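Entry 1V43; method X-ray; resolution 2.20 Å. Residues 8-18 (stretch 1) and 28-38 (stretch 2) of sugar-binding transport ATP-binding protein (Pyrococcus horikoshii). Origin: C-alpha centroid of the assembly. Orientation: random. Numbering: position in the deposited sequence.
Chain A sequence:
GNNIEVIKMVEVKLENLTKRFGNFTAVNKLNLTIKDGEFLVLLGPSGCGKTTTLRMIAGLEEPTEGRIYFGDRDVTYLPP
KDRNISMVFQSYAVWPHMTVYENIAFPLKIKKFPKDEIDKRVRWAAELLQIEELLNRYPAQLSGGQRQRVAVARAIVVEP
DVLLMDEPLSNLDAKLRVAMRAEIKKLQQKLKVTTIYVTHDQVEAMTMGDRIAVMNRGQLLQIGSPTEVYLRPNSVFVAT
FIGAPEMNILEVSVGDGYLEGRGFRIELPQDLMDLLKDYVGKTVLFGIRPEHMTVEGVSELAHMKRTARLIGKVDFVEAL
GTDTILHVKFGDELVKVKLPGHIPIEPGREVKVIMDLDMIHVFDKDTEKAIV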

ATOM      1  N   LYS A   8     -34.472   7.126  -0.025  1.00 42.79           N
ATOM      2  CA  LYS A   8     -34.912   7.100  -1.423  1.00 46.58           C
ATOM      3  C   LYS A   8     -33.711   6.889  -2.336  1.00 42.34           C
ATOM      4  O   LYS A   8     -32.575   7.158  -1.939  1.00 43.61           O
ATOM      5  CB  LYS A   8     -35.554   8.431  -1.811  1.00 51.10           C
ATOM      6  CG  LYS A   8     -36.441   9.051  -0.756  1.00 60.10           C
ATOM      7  CD  LYS A   8     -36.825  10.463  -1.163  1.00 62.02           C
ATOM      8  CE  LYS A   8     -37.614  11.165  -0.073  1.00 66.73           C
ATOM      9  NZ  LYS A   8     -37.848  12.590  -0.430  1.00 66.90           N
ATOM     10  N   MET A   9     -33.959   6.399  -3.548  1.00 36.52           N
ATOM     11  CA  MET A   9     -32.890   6.220  -4.531  1.00 36.87           C
ATOM     12  C   MET A   9     -33.023   7.417  -5.480  1.00 38.77           C
ATOM     13  O   MET A   9     -33.936   7.478  -6.301  1.00 33.58           O
ATOM     14  CB  MET A   9     -33.040   4.892  -5.292  1.00 31.63           C
ATOM     15  CG  MET A   9     -32.891   3.652  -4.396  1.00 37.20           C
ATOM     16  SD  MET A   9     -32.845   2.040  -5.260  1.00 47.39           S
ATOM     17  CE  MET A   9     -34.611   1.655  -5.362  1.00 43.64           C
ATOM     18  N   VAL A  10     -32.116   8.380  -5.334  1.00 36.92           N
ATOM     19  CA  VAL A  10     -32.146   9.598  -6.133  1.00 29.82           C
ATOM     20  C   VAL A  10     -31.038   9.743  -7.187  1.00 30.06           C
ATOM     21  O   VAL A  10     -29.839   9.798  -6.874  1.00 24.75           O
ATOM     22  CB  VAL A  10     -32.120  10.834  -5.197  1.00 31.48           C
ATOM     23  CG1 VAL A  10     -32.104  12.112  -6.001  1.00 31.36           C
ATOM     24  CG2 VAL A  10     -33.323  10.798  -4.273  1.00 31.54           C
ATOM     25  N   GLU A  11     -31.448   9.811  -8.446  1.00 25.20           N
ATOM     26  CA  GLU A  11     -30.495   9.978  -9.526  1.00 21.95           C
ATOM     27  C   GLU A  11     -29.959  11.405  -9.485  1.00 22.42           C
ATOM     28  O   GLU A  11     -30.722  12.344  -9.271  1.00 23.14           O
ATOM     29  CB  GLU A  11     -31.160   9.730 -10.881  1.00 22.58           C
ATOM     30  CG  GLU A  11     -30.264  10.081 -12.037  1.00 22.71           C
ATOM     31  CD  GLU A  11     -30.868   9.686 -13.364  1.00 29.83           C
ATOM     32  OE1 GLU A  11     -31.070   8.471 -13.564  1.00 26.53           O
ATOM     33  OE2 GLU A  11     -31.142  10.586 -14.194  1.00 22.03           O
ATOM     34  N   VAL A  12     -28.650  11.559  -9.684  1.00 22.32           N
ATOM     35  CA  VAL A  12     -28.012  12.868  -9.677  1.00 23.74           C
ATOM     36  C   VAL A  12     -27.372  13.183 -11.030  1.00 23.49           C
ATOM     37  O   VAL A  12     -26.572  12.397 -11.555  1.00 22.95           O
ATOM     38  CB  VAL A  12     -26.915  12.952  -8.585  1.00 24.35           C
ATOM     39  CG1 VAL A  12     -26.202  14.297  -8.663  1.00 20.93           C
ATOM     40  CG2 VAL A  12     -27.542  12.796  -7.221  1.00 22.80           C
ATOM     41  N   LYS A  13     -27.732  14.332 -11.592  1.00 24.62           N
ATOM     42  CA  LYS A  13     -27.185  14.756 -12.887  1.00 24.56           C
ATOM     43  C   LYS A  13     -26.343  16.005 -12.748  1.00 28.61           C
ATOM     44  O   LYS A  13     -26.776  16.990 -12.153  1.00 26.44           O
ATOM     45  CB  LYS A  13     -28.293  15.103 -13.882  1.00 24.41           C
ATOM     46  CG  LYS A  13     -29.212  14.004 -14.345  1.00 26.90           C
ATOM     47  CD  LYS A  13     -30.235  14.639 -15.281  1.00 34.01           C
ATOM     48  CE  LYS A  13     -31.392  13.722 -15.608  1.00 21.01           C
ATOM     49  NZ  LYS A  13     -32.135  13.363 -14.384  1.00 27.79           N
ATOM     50  N   LEU A  14     -25.140  15.971 -13.298  1.00 25.23           N
ATOM     51  CA  LEU A  14     -24.292  17.152 -13.283  1.00 27.58           C
ATOM     52  C   LEU A  14     -24.242  17.542 -14.770  1.00 27.05           C
ATOM     53  O   LEU A  14     -23.805  16.751 -15.599  1.00 25.71           O
ATOM     54  CB  LEU A  14     -22.899  16.808 -12.742  1.00 25.73           C
ATOM     55  CG  LEU A  14     -22.791  16.115 -11.366  1.00 22.82           C
ATOM     56  CD1 LEU A  14     -21.301  15.950 -11.020  1.00 21.97           C
ATOM     57  CD2 LEU A  14     -23.485  16.931 -10.281  1.00 14.53           C
ATOM     58  N   GLU A  15     -24.708  18.743 -15.111  1.00 28.05           N
ATOM     59  CA  GLU A  15     -24.731  19.163 -16.521  1.00 32.77           C
ATOM     60  C   GLU A  15     -23.792  20.283 -16.835  1.00 32.11           C
ATOM     61  O   GLU A  15     -23.912  21.366 -16.265  1.00 33.92           O
ATOM     62  CB  GLU A  15     -26.106  19.655 -16.958  1.00 39.21           C
ATOM     63  CG  GLU A  15     -27.262  18.726 -16.773  1.00 41.87           C
ATOM     64  CD  GLU A  15     -28.428  19.121 -17.673  1.00 46.90           C
ATOM     65  OE1 GLU A  15     -28.689  20.338 -17.849  1.00 39.45           O
ATOM     66  OE2 GLU A  15     -29.082  18.207 -18.200  1.00 41.77           O
ATOM     67  N   ASN A  16     -22.880  20.030 -17.767  1.00 40.77           N
ATOM     68  CA  ASN A  16     -21.907  21.029 -18.190  1.00 36.31           C
ATOM     69  C   ASN A  16     -21.435  21.839 -17.003  1.00 35.82           C
ATOM     70  O   ASN A  16     -21.399  23.068 -17.054  1.00 40.31           O
ATOM     71  CB  ASN A  16     -22.528  21.957 -19.240  1.00 46.39           C
ATOM     72  CG  ASN A  16     -21.500  22.879 -19.883  1.00 58.17           C
ATOM     73  OD1 ASN A  16     -21.002  23.829 -19.258  1.00 57.57           O
ATOM     74  ND2 ASN A  16     -21.164  22.591 -21.133  1.00 54.72           N
ATOM     75  N   LEU A  17     -21.087  21.142 -15.927  1.00 38.46           N
ATOM     76  CA  LEU A  17     -20.619  21.781 -14.702  1.00 33.64           C
ATOM     77  C   LEU A  17     -19.189  22.266 -14.855  1.00 31.79           C
ATOM     78  O   LEU A  17     -18.285  21.490 -15.182  1.00 30.28           O
ATOM     79  CB  LEU A  17     -20.651  20.799 -13.522  1.00 32.61           C
ATOM     80  CG  LEU A  17     -21.608  20.930 -12.340  1.00 37.97           C
ATOM     81  CD1 LEU A  17     -20.963  20.246 -11.129  1.00 27.45           C
ATOM     82  CD2 LEU A  17     -21.906  22.380 -12.026  1.00 23.19           C
ATOM     83  N   THR A  18     -18.987  23.548 -14.592  1.00 26.22           N
ATOM     84  CA  THR A  18     -17.666  24.138 -14.663  1.00 27.74           C
ATOM     85  C   THR A  18     -17.468  25.002 -13.427  1.00 32.47           C
ATOM     86  O   THR A  18     -18.414  25.598 -12.907  1.00 30.51           O
ATOM     87  CB  THR A  18     -17.504  25.043 -15.910  1.00 36.35           C
ATOM     88  OG1 THR A  18     -17.497  24.244 -17.100  1.00 29.33           O
ATOM     89  CG2 THR A  18     -16.218  25.838 -15.817  1.00 31.67           C
TER
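Stretch 2 28-38: NKLNLTIKDGE

How does stretch 2 lie on stretch 1? It runs antiparallel as an extended strand through Leu32 and Ile34, beside the strand through Val12 and Leu14; their N-to-C directions differ by 176°, and the axes approach to 4.7 Å. Val12 pairs with Ile34, Lys13 with Thr33 and Leu14 with Leu32.

What holds Leu14, the residue with most surface covered? Its backbone is hydrogen-bonded both ways, because the antiparallel direction sets its N and O against the O and N of Leu32: Leu14 N donates to Leu32 O at 2.8 Å, and Leu32 N to Leu14 O at 3.0 Å. Its side chain shares a face with Leu30 and Leu32, with Leu14 CD1 3.8 Å from Leu30 CD2 and 4.2 Å from Leu32 CB.

Where does Ile34 sit? It faces Val12 on that same side, CB to CB 3.9 Å. Val12 N donates to Ile34 O at 2.9 Å and Ile34 N to Val12 O at 2.7 Å, closing a second ring.

How does the chain leave the strand? A type II turn from Lys35 to Glu38 follows, and Asp36 points toward stretch 1, its CB 3.3 Å from Met9 O. A water donates to Asp36 OD1 and Glu11 OE1, 2.6 Å from each, bridging the two carboxylates.

What happens at the other end? A bulge shifts the register by one, so Leu17 pairs with Leu30: Leu30 N donates to Leu17 O at 2.7 Å.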

ATOM      1  N   ASN A  28     -13.797  21.363 -15.475  1.00 35.71           N
ATOM      2  CA  ASN A  28     -14.106  21.765 -16.840  1.00 37.74           C
ATOM      3  C   ASN A  28     -15.213  21.009 -17.548  1.00 35.76           C
ATOM      4  O   ASN A  28     -14.988  19.903 -18.040  1.00 39.63           O
ATOM      5  CB  ASN A  28     -12.832  21.672 -17.683  1.00 44.50           C
ATOM      6  CG  ASN A  28     -12.904  22.497 -18.959  1.00 48.28           C
ATOM      7  OD1 ASN A  28     -13.954  22.597 -19.598  1.00 48.11           O
ATOM      8  ND2 ASN A  28     -11.775  23.083 -19.342  1.00 56.32           N
ATOM      9  N   LYS A  29     -16.395  21.624 -17.627  1.00 33.29           N
ATOM     10  CA  LYS A  29     -17.554  21.038 -18.304  1.00 32.84           C
ATOM     11  C   LYS A  29     -17.813  19.564 -17.988  1.00 36.48           C
ATOM     12  O   LYS A  29     -17.895  18.716 -18.877  1.00 30.06           O
ATOM     13  CB  LYS A  29     -17.427  21.220 -19.827  1.00 40.12           C
ATOM     14  CG  LYS A  29     -17.511  22.675 -20.284  1.00 44.12           C
ATOM     15  CD  LYS A  29     -17.581  22.785 -21.806  1.00 60.67           C
ATOM     16  CE  LYS A  29     -17.751  24.235 -22.256  1.00 63.17           C
ATOM     17  NZ  LYS A  29     -17.773  24.351 -23.746  1.00 70.84           N
ATOM     18  N   LEU A  30     -17.960  19.274 -16.705  1.00 33.97           N
ATOM     19  CA  LEU A  30     -18.223  17.925 -16.257  1.00 28.31           C
ATOM     20  C   LEU A  30     -19.662  17.521 -16.591  1.00 29.29           C
ATOM     21  O   LEU A  30     -20.607  18.252 -16.316  1.00 28.99           O
ATOM     22  CB  LEU A  30     -17.985  17.841 -14.737  1.00 27.32           C
ATOM     23  CG  LEU A  30     -18.144  16.490 -14.045  1.00 25.26           C
ATOM     24  CD1 LEU A  30     -17.129  15.517 -14.594  1.00 27.61           C
ATOM     25  CD2 LEU A  30     -17.936  16.658 -12.536  1.00 26.32           C
ATOM     26  N   ASN A  31     -19.813  16.358 -17.210  1.00 28.33           N
ATOM     27  CA  ASN A  31     -21.117  15.821 -17.541  1.00 26.72           C
ATOM     28  C   ASN A  31     -21.175  14.431 -16.926  1.00 31.43           C
ATOM     29  O   ASN A  31     -20.385  13.544 -17.262  1.00 31.48           O
ATOM     30  CB  ASN A  31     -21.314  15.798 -19.052  1.00 32.34           C
ATOM     31  CG  ASN A  31     -21.644  17.179 -19.602  1.00 35.57           C
ATOM     32  OD1 ASN A  31     -20.807  17.839 -20.215  1.00 43.05           O
ATOM     33  ND2 ASN A  31     -22.868  17.633 -19.351  1.00 40.53           N
ATOM     34  N   LEU A  32     -22.102  14.254 -15.996  1.00 27.79           N
ATOM     35  CA  LEU A  32     -22.203  12.995 -15.286  1.00 26.82           C
ATOM     36  C   LEU A  32     -23.617  12.669 -14.842  1.00 27.25           C
ATOM     37  O   LEU A  32     -24.310  13.519 -14.290  1.00 31.31           O
ATOM     38  CB  LEU A  32     -21.328  13.069 -14.033  1.00 33.33           C
ATOM     39  CG  LEU A  32     -20.236  12.050 -13.761  1.00 35.00           C
ATOM     40  CD1 LEU A  32     -19.632  12.299 -12.378  1.00 32.82           C
ATOM     41  CD2 LEU A  32     -20.828  10.661 -13.852  1.00 40.94           C
ATOM     42  N   THR A  33     -24.028  11.431 -15.069  1.00 26.83           N
ATOM     43  CA  THR A  33     -25.332  10.973 -14.621  1.00 31.89           C
ATOM     44  C   THR A  33     -25.085   9.865 -13.596  1.00 31.76           C
ATOM     45  O   THR A  33     -24.740   8.740 -13.952  1.00 40.66           O
ATOM     46  CB  THR A  33     -26.184  10.438 -15.781  1.00 27.41           C
ATOM     47  OG1 THR A  33     -26.402  11.483 -16.731  1.00 32.71           O
ATOM     48  CG2 THR A  33     -27.519   9.964 -15.276  1.00 29.94           C
ATOM     49  N   ILE A  34     -25.231  10.217 -12.322  1.00 29.47           N
ATOM     50  CA  ILE A  34     -25.038   9.300 -11.204  1.00 26.28           C
ATOM     51  C   ILE A  34     -26.336   8.549 -10.932  1.00 23.78           C
ATOM     52  O   ILE A  34     -27.315   9.140 -10.499  1.00 28.79           O
ATOM     53  CB  ILE A  34     -24.586  10.095  -9.971  1.00 22.80           C
ATOM     54  CG1 ILE A  34     -23.261  10.789 -10.315  1.00 22.64           C
ATOM     55  CG2 ILE A  34     -24.367   9.174  -8.797  1.00 18.12           C
ATOM     56  CD1 ILE A  34     -22.912  11.932  -9.453  1.00 21.43           C
ATOM     57  N   LYS A  35     -26.338   7.238 -11.175  1.00 23.95           N
ATOM     58  CA  LYS A  35     -27.554   6.443 -11.013  1.00 24.60           C
ATOM     59  C   LYS A  35     -28.118   6.365  -9.602  1.00 29.00           C
ATOM     60  O   LYS A  35     -27.374   6.344  -8.615  1.00 27.44           O
ATOM     61  CB  LYS A  35     -27.348   5.042 -11.612  1.00 34.69           C
ATOM     62  CG  LYS A  35     -26.929   5.100 -13.102  1.00 36.83           C
ATOM     63  CD  LYS A  35     -26.736   3.730 -13.743  1.00 44.22           C
ATOM     64  CE  LYS A  35     -26.047   3.859 -15.114  1.00 29.36           C
ATOM     65  NZ  LYS A  35     -25.879   2.540 -15.797  1.00 52.24           N
ATOM     66  N   ASP A  36     -29.446   6.363  -9.513  1.00 22.20           N
ATOM     67  CA  ASP A  36     -30.115   6.291  -8.225  1.00 30.24           C
ATOM     68  C   ASP A  36     -29.655   5.045  -7.477  1.00 25.92           C
ATOM     69  O   ASP A  36     -29.701   3.942  -7.999  1.00 21.03           O
ATOM     70  CB  ASP A  36     -31.643   6.262  -8.392  1.00 33.22           C
ATOM     71  CG  ASP A  36     -32.124   5.068  -9.198  1.00 45.46           C
ATOM     72  OD1 ASP A  36     -31.769   4.974 -10.395  1.00 50.84           O
ATOM     73  OD2 ASP A  36     -32.853   4.221  -8.636  1.00 53.05           O
ATOM     74  N   GLY A  37     -29.189   5.250  -6.255  1.00 25.25           N
ATOM     75  CA  GLY A  37     -28.737   4.145  -5.447  1.00 17.88           C
ATOM     76  C   GLY A  37     -27.358   3.591  -5.727  1.00 18.79           C
ATOM     77  O   GLY A  37     -26.992   2.599  -5.108  1.00 20.37           O
ATOM     78  N   GLU A  38     -26.580   4.175  -6.637  1.00 17.38           N
ATOM     79  CA  GLU A  38     -25.254   3.596  -6.857  1.00 22.12           C
ATOM     80  C   GLU A  38     -24.214   4.254  -5.957  1.00 21.93           C
ATOM     81  O   GLU A  38     -24.461   5.286  -5.349  1.00 20.91           O
ATOM     82  CB  GLU A  38     -24.787   3.700  -8.319  1.00 15.93           C
ATOM     83  CG  GLU A  38     -24.301   5.081  -8.761  1.00 23.19           C
ATOM     84  CD  GLU A  38     -23.683   5.086 -10.161  1.00 26.53           C
ATOM     85  OE1 GLU A  38     -23.666   6.167 -10.792  1.00 27.58           O
ATOM     86  OE2 GLU A  38     -23.201   4.029 -10.634  1.00 28.41           O
TER
HETATM   87  O   HOH W   1     -30.609   6.235 -12.289  1.00 21.19           O